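Local coordinates for mariner Mos1 transposase (Drosophila mauritiana, PDB 4MDB), which catalyses cut-and-paste transposition of the Mos1 element, its RNase H-like catalytic domain cleaving and joining DNA with two divalent metal ions, at residues A[17-22]-A[26-31]; A[38-43]-A[173-178]; A[101-106]-A[140-145]. The protein carries 1 engineered substitution. All blocks are in the same frame, centred on the assembly; numbering follows the deposited sequence.

Contact 1: A[17-22]-A[26-31]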
loop_
_atom_site.group_PDB
_atom_site.type_symbol
_atom_site.label_atom_id
_atom_site.label_comp_id
_atom_site.label_asym_id
_atom_site.label_seq_id
_atom_site.Cartn_x
_atom_site.Cartn_y
_atom_site.Cartn_z
ATOM N N GLU A 17 -0.046 15.869 -10.615
ATOM C CA GLU A 17 0.891 16.737 -11.372
ATOM C C GLU A 17 2.307 16.735 -10.801
ATOM O O GLU A 17 3.296 16.644 -11.561
ATOM C CB GLU A 17 0.374 18.202 -11.407
ATOM C CG GLU A 17 -0.830 18.375 -12.326
ATOM C CD GLU A 17 -1.329 19.833 -12.359
ATOM O OE1 GLU A 17 -2.005 20.180 -13.347
ATOM O OE2 GLU A 17 -0.992 20.632 -11.438
ATOM N N ILE A 18 2.375 16.823 -9.478
ATOM C CA ILE A 18 3.621 16.880 -8.722
ATOM C C ILE A 18 4.347 15.549 -8.948
ATOM O O ILE A 18 5.563 15.544 -9.260
ATOM C CB ILE A 18 3.403 17.142 -7.239
ATOM C CG1 ILE A 18 2.904 18.579 -7.001
ATOM C CG2 ILE A 18 4.670 16.923 -6.405
ATOM C CD1 ILE A 18 2.283 18.730 -5.635
ATOM N N LEU A 19 3.644 14.428 -8.762
ATOM C CA LEU A 19 4.312 13.101 -8.871
ATOM C C LEU A 19 4.795 12.849 -10.313
ATOM O O LEU A 19 5.935 12.369 -10.554
ATOM C CB LEU A 19 3.375 12.002 -8.388
ATOM C CG LEU A 19 3.022 12.061 -6.917
ATOM C CD1 LEU A 19 1.867 11.107 -6.582
ATOM C CD2 LEU A 19 4.239 11.815 -6.055
ATOM N N LEU A 20 3.961 13.225 -11.285
ATOM C CA LEU A 20 4.257 12.995 -12.704
ATOM C C LEU A 20 5.401 13.825 -13.160
ATOM O O LEU A 20 6.306 13.306 -13.835
ATOM C CB LEU A 20 3.026 13.312 -13.584
ATOM C CG LEU A 20 3.085 12.774 -15.015
ATOM C CD1 LEU A 20 3.186 11.244 -15.083
ATOM C CD2 LEU A 20 1.753 13.220 -15.660
ATOM N N SER A 21 5.450 15.082 -12.733
ATOM C CA SER A 21 6.590 15.937 -13.102
ATOM C C SER A 21 7.909 15.487 -12.446
ATOM O O SER A 21 8.972 15.500 -13.060
ATOM C CB SER A 21 6.336 17.418 -12.869
ATOM O OG SER A 21 6.276 17.683 -11.523
ATOM N N ARG A 22 7.833 15.047 -11.211
ATOM C CA ARG A 22 9.010 14.413 -10.569
ATOM C C ARG A 22 9.440 13.192 -11.346
ATOM O O ARG A 22 10.621 13.009 -11.630
ATOM C CB ARG A 22 8.734 14.006 -9.124
ATOM C CG ARG A 22 9.958 13.271 -8.497
ATOM C CD ARG A 22 9.664 13.047 -7.063
ATOM N NE ARG A 22 10.723 12.273 -6.393
ATOM C CZ ARG A 22 10.701 11.985 -5.089
ATOM N NH1 ARG A 22 9.657 12.325 -4.365
ATOM N NH2 ARG A 22 11.684 11.315 -4.552
ATOM N N LYS A 26 13.132 12.281 -12.981
ATOM C CA LYS A 26 13.955 11.142 -12.538
ATOM C C LYS A 26 13.074 10.080 -11.976
ATOM O O LYS A 26 12.523 10.311 -10.956
ATOM C CB LYS A 26 14.977 11.540 -11.510
ATOM C CG LYS A 26 15.947 10.418 -11.121
ATOM C CD LYS A 26 16.740 10.872 -9.917
ATOM C CE LYS A 26 17.787 9.890 -9.465
ATOM N NZ LYS A 26 17.852 9.960 -7.956
ATOM N N SER A 27 12.890 8.979 -12.682
ATOM C CA SER A 27 12.020 7.933 -12.139
ATOM C C SER A 27 12.452 7.454 -10.787
ATOM O O SER A 27 13.630 7.172 -10.589
ATOM C CB SER A 27 11.908 6.728 -13.070
ATOM O OG SER A 27 11.095 5.759 -12.512
ATOM N N PHE A 28 11.504 7.271 -9.851
ATOM C CA PHE A 28 11.780 6.857 -8.475
ATOM C C PHE A 28 10.980 5.639 -8.123
ATOM O O PHE A 28 10.920 5.179 -6.951
ATOM C CB PHE A 28 11.424 7.982 -7.527
ATOM C CG PHE A 28 10.012 8.509 -7.700
ATOM C CD1 PHE A 28 9.722 9.557 -8.611
ATOM C CD2 PHE A 28 8.999 8.012 -6.941
ATOM C CE1 PHE A 28 8.471 10.069 -8.737
ATOM C CE2 PHE A 28 7.700 8.508 -7.112
ATOM C CZ PHE A 28 7.435 9.537 -7.989
ATOM N N LEU A 29 10.339 5.058 -9.109
ATOM C CA LEU A 29 9.390 4.007 -8.811
ATOM C C LEU A 29 9.971 2.734 -8.188
ATOM O O LEU A 29 9.298 2.017 -7.419
ATOM C CB LEU A 29 8.687 3.571 -10.073
ATOM C CG LEU A 29 7.965 4.639 -10.851
ATOM C CD1 LEU A 29 7.294 3.944 -12.010
ATOM C CD2 LEU A 29 6.981 5.469 -10.043
ATOM N N HIS A 30 11.250 2.472 -8.490
ATOM C CA HIS A 30 11.942 1.327 -7.952
ATOM C C HIS A 30 12.287 1.469 -6.471
ATOM O O HIS A 30 12.695 0.463 -5.801
ATOM C CB HIS A 30 13.240 1.103 -8.757
ATOM C CG HIS A 30 14.175 2.273 -8.705
ATOM N ND1 HIS A 30 13.912 3.455 -9.352
ATOM C CD2 HIS A 30 15.379 2.435 -8.108
ATOM C CE1 HIS A 30 14.915 4.296 -9.151
ATOM N NE2 HIS A 30 15.821 3.686 -8.390
ATOM N N ARG A 31 12.104 2.667 -5.904
ATOM C CA ARG A 31 12.321 2.870 -4.492
ATOM C C ARG A 31 11.018 2.924 -3.690
ATOM O O ARG A 31 11.053 3.156 -2.494
ATOM C CB ARG A 31 13.164 4.130 -4.214
ATOM C CG ARG A 31 14.455 4.039 -4.980
ATOM C CD ARG A 31 15.462 5.066 -4.577
ATOM N NE ARG A 31 15.188 6.416 -5.042
ATOM C CZ ARG A 31 14.867 7.432 -4.250
ATOM N NH1 ARG A 31 14.778 7.274 -2.948
ATOM N NH2 ARG A 31 14.682 8.620 -4.788
HETATM O O HOH W 1 12.848 11.517 -8.592
HETATM O O HOH W 2 14.077 10.330 -6.471
#
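The amide of K26 donates to R22 O, its N 2.9 Å from that oxygen and the N-H...O angle 166°, an i to i+4 bond made by the first residue to leave helical phi/psi. Here helix 6-25 ends and the chain folds back toward strand 32-42, which lies in the middle of the RNase H-like sheet. F28, in that connection, points its side chain toward the helix and is met by R22 from CB to CZ. The arginine has CG anti to its amide nitrogen (chi1 177°), and the extended chain crosses the ring at about a right angle, carrying CG and CD past CE1 and the guanidinium over the face. CG touches F28 CE1 at 3.5 Å; farther out, R22 CZ lies 4.5 Å from the ring centroid and 16° off the normal, a cation-pi contact. At the edge of the same ring L19 O approaches F28 CE1 to 3.9 Å. The polar ends have partners outside: R22 NH1 a salt bridge to E149, R31 NH1 a hydrogen bond to R123 O. The two arginines come close at NH2, 4.0 Å apart, and such like charges would probably repel, an effect the E149 carboxylate should soften. One water joins the guanidinium to the turn, accepting from R22 NE at 3.2 Å and donating to K26 O at 2.7 Å.

Contact 2: A[38-43]-A[173-178]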
loop_
_atom_site.group_PDB
_atom_site.type_symbol
_atom_site.label_atom_id
_atom_site.label_comp_id
_atom_site.label_asym_id
_atom_site.label_seq_id
_atom_site.Cartn_x
_atom_site.Cartn_y
_atom_site.Cartn_z
ATOM N N LYS A 38 -6.802 -4.286 4.512
ATOM C CA LYS A 38 -8.083 -4.819 3.984
ATOM C C LYS A 38 -8.670 -5.868 4.931
ATOM O O LYS A 38 -7.939 -6.701 5.443
ATOM C CB LYS A 38 -7.834 -5.472 2.626
ATOM C CG LYS A 38 -8.990 -6.207 1.987
ATOM C CD LYS A 38 -8.687 -6.574 0.560
ATOM C CE LYS A 38 -9.828 -7.345 -0.112
ATOM N NZ LYS A 38 -11.088 -6.532 -0.136
ATOM N N TRP A 39 -9.978 -5.852 5.136
ATOM C CA TRP A 39 -10.635 -6.885 5.897
ATOM C C TRP A 39 -10.771 -8.163 5.101
ATOM O O TRP A 39 -11.130 -8.135 3.932
ATOM C CB TRP A 39 -12.073 -6.408 6.291
ATOM C CG TRP A 39 -12.216 -5.329 7.322
ATOM C CD1 TRP A 39 -12.719 -4.062 7.112
ATOM C CD2 TRP A 39 -11.913 -5.425 8.719
ATOM N NE1 TRP A 39 -12.736 -3.365 8.319
ATOM C CE2 TRP A 39 -12.246 -4.172 9.313
ATOM C CE3 TRP A 39 -11.367 -6.437 9.536
ATOM C CZ2 TRP A 39 -12.081 -3.928 10.692
ATOM C CZ3 TRP A 39 -11.172 -6.179 10.911
ATOM C CH2 TRP A 39 -11.547 -4.941 11.471
ATOM N N ILE A 40 -10.568 -9.305 5.763
ATOM C CA ILE A 40 -10.798 -10.604 5.192
ATOM C C ILE A 40 -11.743 -11.309 6.205
ATOM O O ILE A 40 -11.552 -11.209 7.436
ATOM C CB ILE A 40 -9.538 -11.456 5.004
ATOM C CG1 ILE A 40 -8.495 -10.708 4.129
ATOM C CG2 ILE A 40 -10.003 -12.823 4.452
ATOM C CD1 ILE A 40 -7.210 -11.492 3.983
ATOM N N PHE A 41 -12.802 -11.899 5.661
ATOM C CA PHE A 41 -13.923 -12.448 6.440
ATOM C C PHE A 41 -13.830 -13.982 6.548
ATOM O O PHE A 41 -13.343 -14.634 5.627
ATOM C CB PHE A 41 -15.275 -12.067 5.801
ATOM C CG PHE A 41 -15.471 -10.574 5.644
ATOM C CD1 PHE A 41 -14.946 -9.898 4.534
ATOM C CD2 PHE A 41 -16.134 -9.831 6.617
ATOM C CE1 PHE A 41 -15.108 -8.511 4.396
ATOM C CE2 PHE A 41 -16.293 -8.457 6.478
ATOM C CZ PHE A 41 -15.772 -7.797 5.377
ATOM N N PHE A 42 -14.301 -14.531 7.670
ATOM C CA PHE A 42 -14.300 -15.988 7.921
ATOM C C PHE A 42 -15.331 -16.355 8.982
ATOM O O PHE A 42 -15.337 -15.755 10.058
ATOM C CB PHE A 42 -12.885 -16.485 8.328
ATOM C CG PHE A 42 -12.463 -16.144 9.744
ATOM C CD1 PHE A 42 -12.793 -16.996 10.809
ATOM C CD2 PHE A 42 -11.707 -15.004 10.010
ATOM C CE1 PHE A 42 -12.412 -16.693 12.108
ATOM C CE2 PHE A 42 -11.313 -14.702 11.305
ATOM C CZ PHE A 42 -11.663 -15.551 12.350
ATOM N N VAL A 43 -16.176 -17.333 8.678
ATOM C CA VAL A 43 -17.206 -17.739 9.625
ATOM C C VAL A 43 -16.759 -18.820 10.612
ATOM O O VAL A 43 -16.013 -19.753 10.264
ATOM C CB VAL A 43 -18.527 -18.112 8.951
ATOM C CG1 VAL A 43 -19.677 -18.046 9.936
ATOM C CG2 VAL A 43 -18.831 -17.190 7.800
ATOM N N HIS A 173 -10.774 -11.029 -6.127
ATOM C CA HIS A 173 -11.401 -12.047 -6.967
ATOM C C HIS A 173 -11.157 -13.455 -6.482
ATOM O O HIS A 173 -12.073 -14.295 -6.477
ATOM C CB HIS A 173 -11.000 -11.872 -8.441
ATOM C CG HIS A 173 -11.267 -10.501 -8.959
ATOM N ND1 HIS A 173 -12.503 -9.884 -8.839
ATOM C CD2 HIS A 173 -10.459 -9.596 -9.566
ATOM C CE1 HIS A 173 -12.457 -8.689 -9.399
ATOM N NE2 HIS A 173 -11.227 -8.490 -9.837
ATOM N N ALA A 174 -9.944 -13.731 -6.036
ATOM C CA ALA A 174 -9.625 -15.069 -5.550
ATOM C C ALA A 174 -10.286 -15.317 -4.193
ATOM O O ALA A 174 -10.771 -16.400 -3.919
ATOM C CB ALA A 174 -8.135 -15.240 -5.438
ATOM N N LEU A 175 -10.337 -14.294 -3.350
ATOM C CA LEU A 175 -10.920 -14.393 -2.044
ATOM C C LEU A 175 -12.373 -14.781 -2.119
ATOM O O LEU A 175 -12.864 -15.478 -1.240
ATOM C CB LEU A 175 -10.818 -13.131 -1.199
ATOM C CG LEU A 175 -9.426 -12.897 -0.649
ATOM C CD1 LEU A 175 -9.361 -11.484 -0.111
ATOM C CD2 LEU A 175 -9.097 -13.845 0.503
ATOM N N ALA A 176 -13.056 -14.323 -3.159
ATOM C CA ALA A 176 -14.508 -14.474 -3.204
ATOM C C ALA A 176 -14.889 -15.935 -3.357
ATOM O O ALA A 176 -16.033 -16.291 -3.134
ATOM C CB ALA A 176 -15.084 -13.653 -4.348
ATOM N N GLU A 177 -13.958 -16.753 -3.803
ATOM C CA GLU A 177 -14.165 -18.186 -3.893
ATOM C C GLU A 177 -13.768 -18.980 -2.615
ATOM O O GLU A 177 -14.017 -20.165 -2.574
ATOM C CB GLU A 177 -13.407 -18.721 -5.119
ATOM C CG GLU A 177 -13.954 -18.184 -6.451
ATOM C CD GLU A 177 -15.357 -18.723 -6.767
ATOM O OE1 GLU A 177 -15.481 -19.935 -7.091
ATOM O OE2 GLU A 177 -16.347 -17.958 -6.682
ATOM N N GLN A 178 -13.179 -18.335 -1.595
ATOM C CA GLN A 178 -12.767 -18.987 -0.355
ATOM C C GLN A 178 -13.848 -18.890 0.701
ATOM O O GLN A 178 -14.592 -17.933 0.712
ATOM C CB GLN A 178 -11.458 -18.380 0.186
ATOM C CG GLN A 178 -10.296 -18.567 -0.777
ATOM C CD GLN A 178 -9.962 -20.048 -1.037
ATOM O OE1 GLN A 178 -9.954 -20.905 -0.116
ATOM N NE2 GLN A 178 -9.671 -20.350 -2.272
#
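L175 reaches strand 32-42 with both methyl groups, one for each of two residues. Its CG stands anti to the carbonyl carbon (chi1 -75°), and the fork at CG then splits the contact: CD1 comes to 4.2 Å from K38 CE, and CD2 to 4.2 Å from I40 CG2. The two approaches differ in direction. K38 and L175 slide past each other in opposite senses, the lysine running extended through CD and CE until a bend at chi4 (60°) turns NZ; the leucine therefore meets an aliphatic methylene of K38 instead of its ammonium. I40 crosses L175 at about a right angle and makes its nearest approach with CG2. K38 and I40, two apart on an extended strand, both present side chains to this side of the sheet, whereas W39 between them packs on M72.

This is helix-on-sheet packing in the RNase H-like fold, between the first strand, 32-42, and the C-terminal end of helix 162-175. Backbone hydrogen bonds of K38 to L73 and I40 to T71 tie that strand to strand 69-78. The active site is near: the K38 side chain is about 6 Å from that of D164 and about 6 Å from a bound magnesium ion.

The interface is small, 115 Å² in all, and I40 and L175 both touch F180 as well, with V186 against I40 and W189 against L175. L175 to Q178 form a type I turn, closed by Q178 N to L175 O at 2.9 Å.

Contact 3: A[101-106]-A[140-145]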
loop_
_atom_site.group_PDB
_atom_site.type_symbol
_atom_site.label_atom_id
_atom_site.label_comp_id
_atom_site.label_asym_id
_atom_site.label_seq_id
_atom_site.Cartn_x
_atom_site.Cartn_y
_atom_site.Cartn_z
ATOM N N GLN A 101 4.360 0.216 15.561
ATOM C CA GLN A 101 5.041 -1.053 15.690
ATOM C C GLN A 101 5.157 -1.842 14.368
ATOM O O GLN A 101 6.168 -2.459 14.083
ATOM C CB GLN A 101 4.390 -1.908 16.782
ATOM C CG GLN A 101 5.283 -3.016 17.217
ATOM C CD GLN A 101 6.687 -2.488 17.650
ATOM O OE1 GLN A 101 6.815 -1.525 18.432
ATOM N NE2 GLN A 101 7.718 -3.069 17.070
ATOM N N GLN A 102 4.104 -1.780 13.556
ATOM C CA GLN A 102 4.177 -2.320 12.252
ATOM C C GLN A 102 5.298 -1.715 11.386
ATOM O O GLN A 102 5.924 -2.466 10.662
ATOM C CB GLN A 102 2.819 -2.144 11.588
ATOM C CG GLN A 102 1.781 -3.141 12.168
ATOM C CD GLN A 102 0.434 -2.977 11.532
ATOM O OE1 GLN A 102 0.088 -1.882 11.089
ATOM N NE2 GLN A 102 -0.340 -4.047 11.468
ATOM N N LEU A 103 5.428 -0.414 11.397
ATOM C CA LEU A 103 6.450 0.246 10.588
ATOM C C LEU A 103 7.818 -0.197 11.044
ATOM O O LEU A 103 8.692 -0.436 10.221
ATOM C CB LEU A 103 6.333 1.736 10.622
ATOM C CG LEU A 103 5.066 2.404 10.060
ATOM C CD1 LEU A 103 5.137 3.870 10.274
ATOM C CD2 LEU A 103 4.975 2.108 8.585
ATOM N N ILE A 104 7.991 -0.265 12.374
ATOM C CA ILE A 104 9.273 -0.772 12.908
ATOM C C ILE A 104 9.564 -2.212 12.480
ATOM O O ILE A 104 10.674 -2.531 12.075
ATOM C CB ILE A 104 9.337 -0.561 14.420
ATOM C CG1 ILE A 104 9.461 0.934 14.716
ATOM C CG2 ILE A 104 10.473 -1.386 15.051
ATOM C CD1 ILE A 104 9.074 1.340 16.135
ATOM N N ASN A 105 8.585 -3.110 12.520
ATOM C CA ASN A 105 8.758 -4.456 12.067
ATOM C C ASN A 105 8.994 -4.548 10.554
ATOM O O ASN A 105 9.748 -5.325 10.086
ATOM C CB ASN A 105 7.532 -5.262 12.446
ATOM C CG ASN A 105 7.368 -5.348 13.942
ATOM O OD1 ASN A 105 8.322 -5.135 14.638
ATOM N ND2 ASN A 105 6.167 -5.651 14.445
ATOM N N LEU A 106 8.301 -3.695 9.796
ATOM C CA LEU A 106 8.445 -3.651 8.363
ATOM C C LEU A 106 9.887 -3.276 8.021
ATOM O O LEU A 106 10.432 -3.829 7.097
ATOM C CB LEU A 106 7.464 -2.588 7.730
ATOM C CG LEU A 106 7.753 -2.129 6.268
ATOM C CD1 LEU A 106 7.681 -3.219 5.263
ATOM C CD2 LEU A 106 6.647 -1.119 5.807
ATOM N N ARG A 140 4.169 9.781 12.653
ATOM C CA ARG A 140 4.892 10.773 11.828
ATOM C C ARG A 140 6.336 10.827 12.342
ATOM O O ARG A 140 7.268 10.821 11.544
ATOM C CB ARG A 140 4.240 12.152 11.821
ATOM C CG ARG A 140 2.987 12.210 10.956
ATOM C CD ARG A 140 2.519 13.650 10.849
ATOM N NE ARG A 140 1.233 13.797 10.197
ATOM C CZ ARG A 140 1.015 14.529 9.114
ATOM N NH1 ARG A 140 2.016 15.181 8.521
ATOM N NH2 ARG A 140 -0.212 14.611 8.602
ATOM N N ASP A 141 6.472 10.766 13.644
ATOM C CA ASP A 141 7.840 10.747 14.292
ATOM C C ASP A 141 8.627 9.515 13.859
ATOM O O ASP A 141 9.826 9.577 13.485
ATOM C CB ASP A 141 7.689 10.763 15.819
ATOM C CG ASP A 141 7.259 12.138 16.367
ATOM O OD1 ASP A 141 7.084 13.068 15.538
ATOM O OD2 ASP A 141 7.063 12.284 17.613
ATOM N N THR A 142 7.980 8.380 13.910
ATOM C CA THR A 142 8.632 7.139 13.561
ATOM C C THR A 142 9.095 7.152 12.080
ATOM O O THR A 142 10.196 6.665 11.720
ATOM C CB THR A 142 7.706 5.935 13.862
ATOM O OG1 THR A 142 7.564 5.816 15.288
ATOM C CG2 THR A 142 8.194 4.657 13.258
ATOM N N LEU A 143 8.271 7.721 11.172
ATOM C CA LEU A 143 8.618 7.767 9.782
ATOM C C LEU A 143 9.811 8.718 9.561
ATOM O O LEU A 143 10.596 8.446 8.686
ATOM C CB LEU A 143 7.422 8.194 8.889
ATOM C CG LEU A 143 6.442 7.069 8.688
ATOM C CD1 LEU A 143 5.091 7.689 8.185
ATOM C CD2 LEU A 143 6.911 5.939 7.725
ATOM N N GLU A 144 9.847 9.796 10.310
ATOM C CA GLU A 144 10.976 10.779 10.279
ATOM C C GLU A 144 12.245 10.084 10.752
ATOM O O GLU A 144 13.287 10.278 10.171
ATOM C CB GLU A 144 10.760 11.935 11.266
ATOM C CG GLU A 144 9.878 13.084 10.845
ATOM C CD GLU A 144 9.748 14.149 11.943
ATOM O OE1 GLU A 144 8.750 14.914 11.916
ATOM O OE2 GLU A 144 10.645 14.230 12.819
ATOM N N THR A 145 12.143 9.330 11.839
ATOM C CA THR A 145 13.309 8.588 12.404
ATOM C C THR A 145 13.801 7.496 11.421
ATOM O O THR A 145 15.014 7.357 11.149
ATOM C CB THR A 145 12.938 7.997 13.786
ATOM O OG1 THR A 145 12.700 9.120 14.668
ATOM C CG2 THR A 145 14.078 7.246 14.307
#
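L103 and L143 meet at about a right angle, each sending one methyl branch into the seam between two nearly parallel helices. L103 CD1 lies 3.7 Å from L143 CD2 and 3.8 Å from L143 CG, so a single methyl rests against the branch point of its partner. The CB of L103 points toward the other helix; that of L143 does not, and it is the outer part of the L143 side chain that closes the gap.

A second crossing, also near a right angle, joins I104 and T142. The threonine has OG1 beside its backbone N (chi1 -69°), which leaves CG2 anti to that N and turned to I104 CG1 at 4.2 Å; the same methyl stands 4.3 Å from L103 CD1. T142 therefore serves both residues with its apolar branch, while OG1 is engaged with Q100 NE2 and A138 O.

The short helical segments run at 18° to each other with axes 10.2 Å apart at closest approach, and L103 is level with T142 across a CA-CA distance of 7.8 Å. This is the packing of helices 96-113 and 137-146 side by side on one face of the RNase H-like sheet: L103 and L143 both also touch F126, on the strand 125-127 that leads to the metal ligand D129.

Three of the four touching residues are buried and only carbon atoms meet within 4.5 Å. The pair is thus held by dispersion and the exclusion of water, with the one hydroxyl in the seam satisfied by its bonds to Q100 and A138.

Overall arrangement
From the N terminus, contact 1 closes first, a short loop in which the chain leaves helix 6-25 and turns back before entering strand 32-42. That same strand opens contact 2, whose partner, the end of helix 162-175, comes only after all five strands of the sheet. Contact 3 opens and closes within this long loop, pairing helix 96-113 with helix 137-146, strand 125-127 coming between them in the chain. Contact 1 thus precedes the other two in series, and none cross. Contacts 1 and 2 lie on opposite sides of the chain's centre, their centres 34 Å apart; contacts 2 and 3 approach to about 9 Å between nearest atoms without touching.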